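Local coordinates for protein glucosamine--fructose-6-phosphate aminotransferase [isomerizing] (Francisella tularensis subsp. tularensis, PDB 3TBF) that probably converts fructose-6-phosphate to glucosamine-6-phosphate with ammonia from glutamine, the deposited C-terminal part carrying the sugar-isomerising SIS domains, at residues H300-K312 / F320-H332. Residues are numbered along the deposited sequence; the frame is centred on the assembly and turned at random.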
loop_
_atom_site.group_PDB
_atom_site.type_symbol
_atom_site.label_atom_id
_atom_site.label_comp_id
_atom_site.label_asym_id
_atom_site.label_seq_id
_atom_site.Cartn_x
_atom_site.Cartn_y
_atom_site.Cartn_z
ATOM N N HIS A 300 22.895 -4.955 0.345
ATOM C CA HIS A 300 24.097 -5.706 0.687
ATOM C C HIS A 300 25.148 -4.792 1.283
ATOM O O HIS A 300 25.794 -5.110 2.271
ATOM C CB HIS A 300 24.710 -6.375 -0.530
ATOM C CG HIS A 300 25.845 -7.292 -0.174
ATOM N ND1 HIS A 300 27.161 -7.025 -0.504
ATOM C CD2 HIS A 300 25.859 -8.436 0.553
ATOM C CE1 HIS A 300 27.925 -7.996 -0.035
ATOM N NE2 HIS A 300 27.162 -8.858 0.616
ATOM N N ALA A 301 25.269 -3.619 0.694
ATOM C CA ALA A 301 26.161 -2.600 1.233
ATOM C C ALA A 301 25.959 -2.314 2.731
ATOM O O ALA A 301 26.919 -1.884 3.378
ATOM C CB ALA A 301 26.076 -1.319 0.409
ATOM N N ARG A 302 24.767 -2.573 3.304
ATOM C CA ARG A 302 24.564 -2.297 4.750
ATOM C C ARG A 302 24.729 -3.518 5.664
ATOM O O ARG A 302 24.422 -3.458 6.851
ATOM C CB ARG A 302 23.203 -1.631 5.030
ATOM C CG ARG A 302 22.861 -0.415 4.179
ATOM C CD ARG A 302 23.371 0.834 4.819
ATOM N NE ARG A 302 23.064 2.043 4.047
ATOM C CZ ARG A 302 22.193 2.992 4.408
ATOM N NH1 ARG A 302 21.490 2.902 5.541
ATOM N NH2 ARG A 302 22.021 4.057 3.623
ATOM N N GLY A 303 25.209 -4.626 5.130
ATOM C CA GLY A 303 25.343 -5.851 5.932
ATOM C C GLY A 303 24.094 -6.714 6.074
ATOM O O GLY A 303 24.043 -7.627 6.917
ATOM N N GLY A 304 23.084 -6.455 5.249
ATOM C CA GLY A 304 21.891 -7.311 5.234
ATOM C C GLY A 304 22.252 -8.725 4.860
ATOM O O GLY A 304 23.128 -8.949 4.022
ATOM N N LYS A 305 21.596 -9.687 5.493
ATOM C CA LYS A 305 21.772 -11.079 5.136
ATOM C C LYS A 305 20.752 -11.480 4.033
ATOM O O LYS A 305 19.562 -11.692 4.298
ATOM C CB LYS A 305 21.667 -11.949 6.381
ATOM C CG LYS A 305 21.894 -13.442 6.144
ATOM C CD LYS A 305 23.163 -13.705 5.330
ATOM C CE LYS A 305 23.959 -14.910 5.858
ATOM N NZ LYS A 305 23.238 -16.177 5.610
ATOM N N LEU A 306 21.254 -11.573 2.802
ATOM C CA LEU A 306 20.449 -11.772 1.617
ATOM C C LEU A 306 20.142 -13.255 1.471
ATOM O O LEU A 306 21.072 -14.093 1.470
ATOM C CB LEU A 306 21.180 -11.291 0.340
ATOM C CG LEU A 306 21.087 -9.817 -0.107
ATOM C CD1 LEU A 306 21.221 -8.889 1.100
ATOM C CD2 LEU A 306 22.143 -9.435 -1.187
ATOM N N ILE A 307 18.830 -13.540 1.390
ATOM C CA ILE A 307 18.267 -14.867 1.138
ATOM C C ILE A 307 17.415 -14.734 -0.095
ATOM O O ILE A 307 16.348 -14.074 -0.063
ATOM C CB ILE A 307 17.404 -15.297 2.306
ATOM C CG1 ILE A 307 18.279 -15.435 3.556
ATOM C CG2 ILE A 307 16.737 -16.562 2.008
ATOM C CD1 ILE A 307 17.486 -15.513 4.809
ATOM N N LEU A 308 17.899 -15.309 -1.195
ATOM C CA LEU A 308 17.341 -14.999 -2.493
ATOM C C LEU A 308 16.777 -16.199 -3.176
ATOM O O LEU A 308 17.424 -17.216 -3.256
ATOM C CB LEU A 308 18.381 -14.373 -3.385
ATOM C CG LEU A 308 19.185 -13.193 -2.827
ATOM C CD1 LEU A 308 20.241 -12.866 -3.831
ATOM C CD2 LEU A 308 18.321 -11.972 -2.495
ATOM N N PHE A 309 15.559 -16.049 -3.679
ATOM C CA PHE A 309 14.932 -17.007 -4.501
ATOM C C PHE A 309 14.889 -16.459 -5.897
ATOM O O PHE A 309 14.286 -15.441 -6.197
ATOM C CB PHE A 309 13.533 -17.261 -4.001
ATOM C CG PHE A 309 13.486 -17.825 -2.624
ATOM C CD1 PHE A 309 13.893 -19.113 -2.371
ATOM C CD2 PHE A 309 13.043 -17.073 -1.590
ATOM C CE1 PHE A 309 13.859 -19.640 -1.090
ATOM C CE2 PHE A 309 12.997 -17.605 -0.312
ATOM C CZ PHE A 309 13.429 -18.902 -0.079
ATOM N N VAL A 310 15.516 -17.175 -6.783
ATOM C CA VAL A 310 16.011 -16.632 -8.021
ATOM C C VAL A 310 15.617 -17.586 -9.118
ATOM O O VAL A 310 15.604 -18.760 -8.899
ATOM C CB VAL A 310 17.554 -16.543 -7.844
ATOM C CG1 VAL A 310 18.323 -16.900 -9.126
ATOM C CG2 VAL A 310 17.954 -15.232 -7.157
ATOM N N ASP A 311 15.266 -17.085 -10.291
ATOM C CA ASP A 311 14.974 -17.948 -11.439
ATOM C C ASP A 311 16.307 -18.431 -11.990
ATOM O O ASP A 311 17.274 -17.646 -12.027
ATOM C CB ASP A 311 14.207 -17.206 -12.533
ATOM C CG ASP A 311 13.816 -18.110 -13.704
ATOM O OD1 ASP A 311 14.687 -18.507 -14.522
ATOM O OD2 ASP A 311 12.621 -18.451 -13.811
ATOM N N LYS A 312 16.359 -19.696 -12.409
ATOM C CA LYS A 312 17.617 -20.332 -12.865
ATOM C C LYS A 312 18.282 -19.525 -13.978
ATOM O O LYS A 312 19.486 -19.397 -13.986
ATOM C CB LYS A 312 17.390 -21.765 -13.365
ATOM C CG LYS A 312 16.865 -22.780 -12.274
ATOM C CD LYS A 312 16.651 -24.185 -12.868
ATOM C CE LYS A 312 17.110 -25.347 -11.945
ATOM N NZ LYS A 312 16.554 -26.704 -12.446
ATOM N N PHE A 320 26.385 -12.259 -4.633
ATOM C CA PHE A 320 26.589 -11.526 -3.372
ATOM C C PHE A 320 27.348 -12.351 -2.351
ATOM O O PHE A 320 26.890 -13.424 -1.961
ATOM C CB PHE A 320 25.241 -11.066 -2.793
ATOM C CG PHE A 320 24.486 -10.172 -3.718
ATOM C CD1 PHE A 320 24.720 -8.831 -3.725
ATOM C CD2 PHE A 320 23.586 -10.695 -4.638
ATOM C CE1 PHE A 320 24.047 -7.996 -4.598
ATOM C CE2 PHE A 320 22.911 -9.856 -5.529
ATOM C CZ PHE A 320 23.153 -8.505 -5.504
ATOM N N ASP A 321 28.509 -11.847 -1.930
ATOM C CA ASP A 321 29.340 -12.522 -0.936
ATOM C C ASP A 321 28.444 -12.873 0.243
ATOM O O ASP A 321 27.616 -12.050 0.664
ATOM C CB ASP A 321 30.524 -11.621 -0.491
ATOM C CG ASP A 321 31.620 -12.396 0.333
ATOM O OD1 ASP A 321 32.758 -12.590 -0.196
ATOM O OD2 ASP A 321 31.348 -12.800 1.507
ATOM N N ASN A 322 28.550 -14.111 0.723
ATOM C CA ASN A 322 27.883 -14.520 1.966
ATOM C C ASN A 322 26.311 -14.495 1.991
ATOM O O ASN A 322 25.697 -14.594 3.066
ATOM C CB ASN A 322 28.439 -13.683 3.133
ATOM C CG ASN A 322 28.069 -14.256 4.507
ATOM O OD1 ASN A 322 27.278 -13.659 5.260
ATOM N ND2 ASN A 322 28.643 -15.413 4.839
ATOM N N SER A 323 25.671 -14.386 0.821
ATOM C CA SER A 323 24.227 -14.610 0.694
ATOM C C SER A 323 23.883 -16.095 0.563
ATOM O O SER A 323 24.753 -16.929 0.397
ATOM C CB SER A 323 23.694 -13.872 -0.528
ATOM O OG SER A 323 24.213 -14.433 -1.726
ATOM N N ILE A 324 22.596 -16.406 0.665
ATOM C CA ILE A 324 22.054 -17.746 0.390
ATOM C C ILE A 324 21.178 -17.676 -0.846
ATOM O O ILE A 324 20.283 -16.861 -0.931
ATOM C CB ILE A 324 21.186 -18.267 1.540
ATOM C CG1 ILE A 324 21.966 -18.262 2.845
ATOM C CG2 ILE A 324 20.738 -19.685 1.261
ATOM C CD1 ILE A 324 21.123 -18.713 4.035
ATOM N N VAL A 325 21.418 -18.535 -1.805
ATOM C CA VAL A 325 20.715 -18.439 -3.075
ATOM C C VAL A 325 20.140 -19.774 -3.499
ATOM O O VAL A 325 20.888 -20.717 -3.708
ATOM C CB VAL A 325 21.642 -17.920 -4.165
ATOM C CG1 VAL A 325 20.871 -17.692 -5.439
ATOM C CG2 VAL A 325 22.325 -16.628 -3.688
ATOM N N LEU A 326 18.813 -19.837 -3.581
ATOM C CA LEU A 326 18.089 -21.009 -4.033
ATOM C C LEU A 326 17.519 -20.634 -5.379
ATOM O O LEU A 326 17.016 -19.526 -5.544
ATOM C CB LEU A 326 16.983 -21.386 -3.039
ATOM C CG LEU A 326 17.471 -22.285 -1.888
ATOM C CD1 LEU A 326 18.682 -21.663 -1.229
ATOM C CD2 LEU A 326 16.420 -22.612 -0.789
ATOM N N GLU A 327 17.592 -21.543 -6.335
ATOM C CA GLU A 327 17.218 -21.246 -7.694
ATOM C C GLU A 327 16.105 -22.154 -8.139
ATOM O O GLU A 327 15.982 -23.272 -7.678
ATOM C CB GLU A 327 18.423 -21.373 -8.622
ATOM C CG GLU A 327 18.828 -22.771 -8.936
ATOM C CD GLU A 327 19.992 -22.849 -9.931
ATOM O OE1 GLU A 327 19.898 -22.248 -11.039
ATOM O OE2 GLU A 327 20.994 -23.522 -9.590
ATOM N N LEU A 328 15.295 -21.681 -9.061
ATOM C CA LEU A 328 14.209 -22.474 -9.534
ATOM C C LEU A 328 13.756 -21.974 -10.883
ATOM O O LEU A 328 14.001 -20.846 -11.225
ATOM C CB LEU A 328 13.052 -22.408 -8.513
ATOM C CG LEU A 328 12.343 -21.086 -8.156
ATOM C CD1 LEU A 328 10.947 -21.367 -7.657
ATOM C CD2 LEU A 328 13.110 -20.390 -7.091
ATOM N N ASP A 329 13.080 -22.819 -11.648
ATOM C CA ASP A 329 12.432 -22.394 -12.876
ATOM C C ASP A 329 11.074 -21.856 -12.516
ATOM O O ASP A 329 10.265 -22.577 -11.990
ATOM C CB ASP A 329 12.278 -23.562 -13.839
ATOM C CG ASP A 329 11.764 -23.131 -15.217
ATOM O OD1 ASP A 329 11.393 -21.922 -15.396
ATOM O OD2 ASP A 329 11.752 -24.017 -16.118
ATOM N N ALA A 330 10.836 -20.576 -12.802
ATOM C CA ALA A 330 9.568 -19.896 -12.466
ATOM C C ALA A 330 8.685 -19.514 -13.670
ATOM O O ALA A 330 7.496 -19.181 -13.506
ATOM C CB ALA A 330 9.846 -18.663 -11.625
ATOM N N GLY A 331 9.233 -19.538 -14.867
ATOM C CA GLY A 331 8.443 -19.308 -16.047
ATOM C C GLY A 331 8.347 -17.822 -16.252
ATOM O O GLY A 331 9.276 -17.114 -15.946
ATOM N N HIS A 332 7.196 -17.339 -16.705
ATOM C CA HIS A 332 7.047 -15.946 -17.116
ATOM C C HIS A 332 6.009 -15.169 -16.271
ATOM O O HIS A 332 5.858 -15.420 -15.074
ATOM C CB HIS A 332 6.783 -15.904 -18.633
ATOM C CG HIS A 332 7.855 -16.577 -19.438
ATOM N ND1 HIS A 332 9.189 -16.231 -19.339
ATOM C CD2 HIS A 332 7.789 -17.585 -20.343
ATOM C CE1 HIS A 332 9.892 -16.999 -20.155
ATOM N NE2 HIS A 332 9.065 -17.828 -20.774
HETATM O O HOH W 1 10.985 -15.552 -13.483
HETATM O O HOH W 2 12.032 -17.865 -16.577
HETATM O O HOH W 3 21.224 -21.554 -13.356
#
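Leu306 and Phe320 pack together where the pairing of strands 305-311 and 324-328 begins, the last two strands in the parallel sheet of a Rossmann-like SIS domain; 324-328 forms one edge of that sheet within the chain. CD2 of Leu306 is the bump, fitting over one face of the Phe320 ring, 3.8 Å from its centroid and 23° off the normal. His300 CG and Leu308 CD1 come at the same ring obliquely, at CD1 and CD2 of Phe320 respectively, and helix 289-301 adds Leu293 and Leu296. His300 also ties down the type II turn 320-323 through NE2 to Asp321 O (3.2 Å).

Six backbone hydrogen bonds alternate between the segments, from Ile324 N on Leu306 O to Lys312 N on Leu328 O. On the face bearing Ile307 and Phe309, Leu326 lies alongside the Phe309 ring, CB of Leu326 3.9 Å from CD1 of Phe309, with helices 214-221 and 335-355 packed over it. The Val310 and Val325 methyls meet on the other.

At the C-terminal end Asp311, with CG anti to its N (chi1 -177°), reaches across to the following loop; OD1 takes Ala313 N, and Ala330 N meets OD2 at 3.0 Å from above the carboxylate plane.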